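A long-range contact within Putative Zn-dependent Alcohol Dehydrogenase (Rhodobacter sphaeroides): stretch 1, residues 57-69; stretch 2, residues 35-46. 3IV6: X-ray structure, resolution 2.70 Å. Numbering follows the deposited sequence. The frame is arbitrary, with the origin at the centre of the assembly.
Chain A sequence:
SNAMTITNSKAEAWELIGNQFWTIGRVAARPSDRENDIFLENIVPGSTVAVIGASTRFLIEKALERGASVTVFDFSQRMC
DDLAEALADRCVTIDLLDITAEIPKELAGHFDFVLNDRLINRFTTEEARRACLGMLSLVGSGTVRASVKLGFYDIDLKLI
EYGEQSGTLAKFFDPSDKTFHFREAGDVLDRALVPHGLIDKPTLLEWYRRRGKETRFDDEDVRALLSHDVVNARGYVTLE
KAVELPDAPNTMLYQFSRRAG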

# COMPACT_ATOMS: atom_id res chain seq x y z
N ARG A 57 -10.00 3.61 -5.14
CA ARG A 57 -11.30 3.55 -5.77
C ARG A 57 -11.34 3.90 -7.26
O ARG A 57 -12.15 3.34 -7.99
CB ARG A 57 -12.30 4.40 -4.98
CG ARG A 57 -13.67 4.42 -5.60
CD ARG A 57 -13.90 5.70 -6.33
NE ARG A 57 -15.11 5.63 -7.12
CZ ARG A 57 -16.25 6.24 -6.82
NH1 ARG A 57 -16.36 7.03 -5.75
NH2 ARG A 57 -17.30 6.09 -7.62
N PHE A 58 -10.48 4.81 -7.72
CA PHE A 58 -10.55 5.26 -9.11
C PHE A 58 -9.74 4.35 -10.02
O PHE A 58 -10.14 4.08 -11.15
CB PHE A 58 -10.19 6.76 -9.26
CG PHE A 58 -11.07 7.64 -8.43
CD1 PHE A 58 -12.43 7.73 -8.70
CD2 PHE A 58 -10.57 8.33 -7.33
CE1 PHE A 58 -13.26 8.51 -7.91
CE2 PHE A 58 -11.38 9.10 -6.55
CZ PHE A 58 -12.73 9.19 -6.83
N LEU A 59 -8.62 3.84 -9.50
CA LEU A 59 -7.90 2.77 -10.18
C LEU A 59 -8.79 1.54 -10.38
O LEU A 59 -8.84 0.96 -11.44
CB LEU A 59 -6.67 2.37 -9.39
CG LEU A 59 -6.03 1.13 -10.00
CD1 LEU A 59 -5.60 1.43 -11.45
CD2 LEU A 59 -4.83 0.77 -9.20
N ILE A 60 -9.51 1.16 -9.35
CA ILE A 60 -10.36 -0.01 -9.48
C ILE A 60 -11.43 0.25 -10.54
O ILE A 60 -11.78 -0.64 -11.31
CB ILE A 60 -10.95 -0.39 -8.10
CG1 ILE A 60 -9.84 -0.98 -7.21
CG2 ILE A 60 -12.14 -1.33 -8.24
CD1 ILE A 60 -9.95 -0.62 -5.67
N GLU A 61 -11.93 1.47 -10.61
CA GLU A 61 -13.04 1.80 -11.50
C GLU A 61 -12.60 1.84 -12.98
O GLU A 61 -13.38 1.46 -13.85
CB GLU A 61 -13.68 3.11 -11.06
CG GLU A 61 -14.95 3.52 -11.76
CD GLU A 61 -15.60 4.72 -11.06
OE1 GLU A 61 -15.21 5.03 -9.89
OE2 GLU A 61 -16.51 5.34 -11.66
N LYS A 62 -11.37 2.28 -13.26
CA LYS A 62 -10.82 2.21 -14.61
C LYS A 62 -10.55 0.76 -15.03
O LYS A 62 -10.71 0.40 -16.20
CB LYS A 62 -9.55 3.05 -14.75
CG LYS A 62 -9.80 4.55 -14.76
CD LYS A 62 -10.95 4.98 -15.65
CE LYS A 62 -10.96 6.50 -15.83
NZ LYS A 62 -11.61 7.01 -17.08
N ALA A 63 -10.14 -0.07 -14.07
CA ALA A 63 -9.97 -1.50 -14.30
C ALA A 63 -11.24 -2.14 -14.76
O ALA A 63 -11.21 -2.94 -15.69
CB ALA A 63 -9.55 -2.16 -13.06
N LEU A 64 -12.35 -1.85 -14.08
CA LEU A 64 -13.63 -2.43 -14.48
C LEU A 64 -14.06 -1.87 -15.84
O LEU A 64 -14.55 -2.60 -16.69
CB LEU A 64 -14.72 -2.19 -13.44
CG LEU A 64 -14.48 -2.73 -12.02
CD1 LEU A 64 -15.31 -1.96 -10.97
CD2 LEU A 64 -14.71 -4.27 -11.90
N GLU A 65 -13.85 -0.58 -16.06
CA GLU A 65 -14.28 0.03 -17.32
C GLU A 65 -13.50 -0.56 -18.54
O GLU A 65 -14.03 -0.71 -19.61
CB GLU A 65 -14.15 1.55 -17.20
CG GLU A 65 -14.66 2.38 -18.37
CD GLU A 65 -14.26 3.88 -18.25
OE1 GLU A 65 -14.38 4.64 -19.25
OE2 GLU A 65 -13.82 4.29 -17.15
N ARG A 66 -12.23 -0.91 -18.32
CA ARG A 66 -11.36 -1.56 -19.27
C ARG A 66 -11.83 -2.97 -19.67
O ARG A 66 -11.42 -3.50 -20.72
CB ARG A 66 -9.96 -1.63 -18.66
CG ARG A 66 -8.91 -2.43 -19.45
CD ARG A 66 -8.59 -1.81 -20.80
NE ARG A 66 -8.21 -0.42 -20.65
CZ ARG A 66 -7.00 -0.06 -20.26
NH1 ARG A 66 -6.10 -0.99 -19.99
NH2 ARG A 66 -6.69 1.21 -20.12
N GLY A 67 -12.68 -3.58 -18.85
CA GLY A 67 -13.23 -4.90 -19.14
C GLY A 67 -12.60 -6.06 -18.38
O GLY A 67 -12.82 -7.23 -18.71
N ALA A 68 -11.79 -5.74 -17.38
CA ALA A 68 -11.08 -6.75 -16.61
C ALA A 68 -12.03 -7.25 -15.57
O ALA A 68 -12.94 -6.55 -15.20
CB ALA A 68 -9.86 -6.14 -15.93
N SER A 69 -11.79 -8.49 -15.12
CA SER A 69 -12.53 -9.13 -14.04
C SER A 69 -11.76 -8.87 -12.77
O SER A 69 -10.75 -9.53 -12.51
CB SER A 69 -12.62 -10.64 -14.29
OG SER A 69 -13.84 -10.97 -14.94
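Stretch 2, residues 35-46: ENDIFLENIVPG

Stretch 2 enters as the last part of a helix, 35-39, which crosses helix 57-65 at -55° with the axes 9.6 Å apart at closest approach; it then passes through a type II turn, L40 to I43, and runs on extended through P45 to G46, where phi turns positive. Both stretches advance in register: N36 lies by L59 (CA to CA 5.2 Å), L40 by A63 (7.1 Å) and P45 by G67 (3.9 Å). L59 CD1 packs on F39 CB (3.9 Å) and L40 CG (4.1 Å), while L40 CD1 reaches K62 CB at 3.7 Å. N36 points toward the helix, its OD1 3.5 Å from L59 CB, but makes no hydrogen bond across the contact. R66 supplies two of the three hydrogen bonds across the contact. R66 NH1 donates to L40 O (2.9 Å) and to I43 O (3.0 Å), both near the guanidinium plane; L40 O also accepts I43 N (3.1 Å), closing the turn. R66 NH2 donates to the oxygen of water 1 (2.9 Å), which in turn donates to D37 O (2.8 Å). G67 is the first residue to leave helical phi/psi; its positive phi and two bonds back into the last turn make a Schellman motif. A CB there would lie 2.6 Å from P45 CB, a clash. Its carbonyl is satisfied by the other stretch: G46 N donates to G67 O at 2.7 Å, and P45 CA adds a CA-H...O contact to G67 O at 3.4 Å.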

# COMPACT_ATOMS: atom_id res chain seq x y z
N GLU A 35 -1.71 7.96 -14.19
CA GLU A 35 -1.08 6.87 -13.45
C GLU A 35 -1.98 5.63 -13.36
O GLU A 35 -1.49 4.50 -13.43
CB GLU A 35 -0.65 7.36 -12.08
CG GLU A 35 0.48 8.33 -12.17
CD GLU A 35 0.85 8.94 -10.84
OE1 GLU A 35 -0.01 9.03 -9.92
OE2 GLU A 35 2.03 9.34 -10.74
N ASN A 36 -3.29 5.84 -13.21
CA ASN A 36 -4.24 4.75 -13.34
C ASN A 36 -4.01 4.02 -14.67
O ASN A 36 -3.89 2.80 -14.70
CB ASN A 36 -5.68 5.27 -13.28
CG ASN A 36 -6.11 5.68 -11.87
OD1 ASN A 36 -5.47 5.34 -10.88
ND2 ASN A 36 -7.20 6.41 -11.78
N ASP A 37 -3.90 4.79 -15.75
CA ASP A 37 -3.58 4.27 -17.06
C ASP A 37 -2.26 3.47 -17.14
O ASP A 37 -2.21 2.40 -17.75
CB ASP A 37 -3.61 5.41 -18.07
CG ASP A 37 -5.01 5.96 -18.26
OD1 ASP A 37 -5.96 5.37 -17.68
OD2 ASP A 37 -5.17 6.99 -18.97
N ILE A 38 -1.20 3.98 -16.54
CA ILE A 38 0.06 3.25 -16.55
C ILE A 38 -0.01 1.91 -15.80
O ILE A 38 0.62 0.94 -16.19
CB ILE A 38 1.17 4.12 -15.96
CG1 ILE A 38 1.45 5.30 -16.89
CG2 ILE A 38 2.44 3.32 -15.67
CD1 ILE A 38 2.17 6.45 -16.21
N PHE A 39 -0.78 1.89 -14.72
CA PHE A 39 -1.02 0.71 -13.89
C PHE A 39 -1.72 -0.37 -14.72
O PHE A 39 -1.69 -1.55 -14.39
CB PHE A 39 -1.91 1.08 -12.67
CG PHE A 39 -1.13 1.26 -11.38
CD1 PHE A 39 -0.93 2.52 -10.86
CD2 PHE A 39 -0.56 0.17 -10.73
CE1 PHE A 39 -0.21 2.69 -9.70
CE2 PHE A 39 0.17 0.33 -9.56
CZ PHE A 39 0.36 1.60 -9.04
N LEU A 40 -2.33 0.06 -15.82
CA LEU A 40 -3.28 -0.77 -16.52
C LEU A 40 -2.86 -1.10 -17.94
O LEU A 40 -3.59 -1.75 -18.65
CB LEU A 40 -4.66 -0.08 -16.54
CG LEU A 40 -5.44 -0.02 -15.23
CD1 LEU A 40 -6.74 0.74 -15.44
CD2 LEU A 40 -5.69 -1.40 -14.75
N GLU A 41 -1.69 -0.65 -18.34
CA GLU A 41 -1.25 -0.86 -19.70
C GLU A 41 -1.11 -2.33 -20.06
O GLU A 41 -0.56 -3.09 -19.29
CB GLU A 41 0.08 -0.19 -19.94
CG GLU A 41 0.04 1.30 -19.83
CD GLU A 41 1.41 1.91 -19.99
OE1 GLU A 41 2.40 1.15 -20.12
OE2 GLU A 41 1.49 3.15 -19.97
N ASN A 42 -1.57 -2.69 -21.25
CA ASN A 42 -1.44 -4.06 -21.73
C ASN A 42 -2.35 -4.99 -20.97
O ASN A 42 -2.25 -6.20 -21.15
CB ASN A 42 -0.01 -4.57 -21.59
CG ASN A 42 0.96 -3.78 -22.41
OD1 ASN A 42 0.58 -2.91 -23.19
ND2 ASN A 42 2.25 -4.06 -22.22
N ILE A 43 -3.19 -4.43 -20.10
CA ILE A 43 -4.27 -5.19 -19.49
C ILE A 43 -5.53 -5.03 -20.33
O ILE A 43 -5.94 -3.91 -20.67
CB ILE A 43 -4.55 -4.79 -18.06
CG1 ILE A 43 -3.29 -4.94 -17.21
CG2 ILE A 43 -5.72 -5.60 -17.50
CD1 ILE A 43 -3.49 -4.49 -15.79
N VAL A 44 -6.14 -6.16 -20.69
CA VAL A 44 -7.14 -6.17 -21.77
C VAL A 44 -8.45 -6.74 -21.26
O VAL A 44 -8.46 -7.37 -20.22
CB VAL A 44 -6.63 -6.95 -23.03
CG1 VAL A 44 -5.26 -6.44 -23.42
CG2 VAL A 44 -6.53 -8.44 -22.77
N PRO A 45 -9.57 -6.49 -21.97
CA PRO A 45 -10.82 -7.02 -21.41
C PRO A 45 -10.77 -8.54 -21.20
O PRO A 45 -10.26 -9.28 -22.01
CB PRO A 45 -11.89 -6.61 -22.45
CG PRO A 45 -11.26 -5.47 -23.23
CD PRO A 45 -9.78 -5.76 -23.24
N GLY A 46 -11.25 -9.01 -20.07
CA GLY A 46 -11.20 -10.43 -19.83
C GLY A 46 -10.10 -10.84 -18.89
O GLY A 46 -10.15 -11.94 -18.35
O HOH W 1 -3.89 1.65 -19.81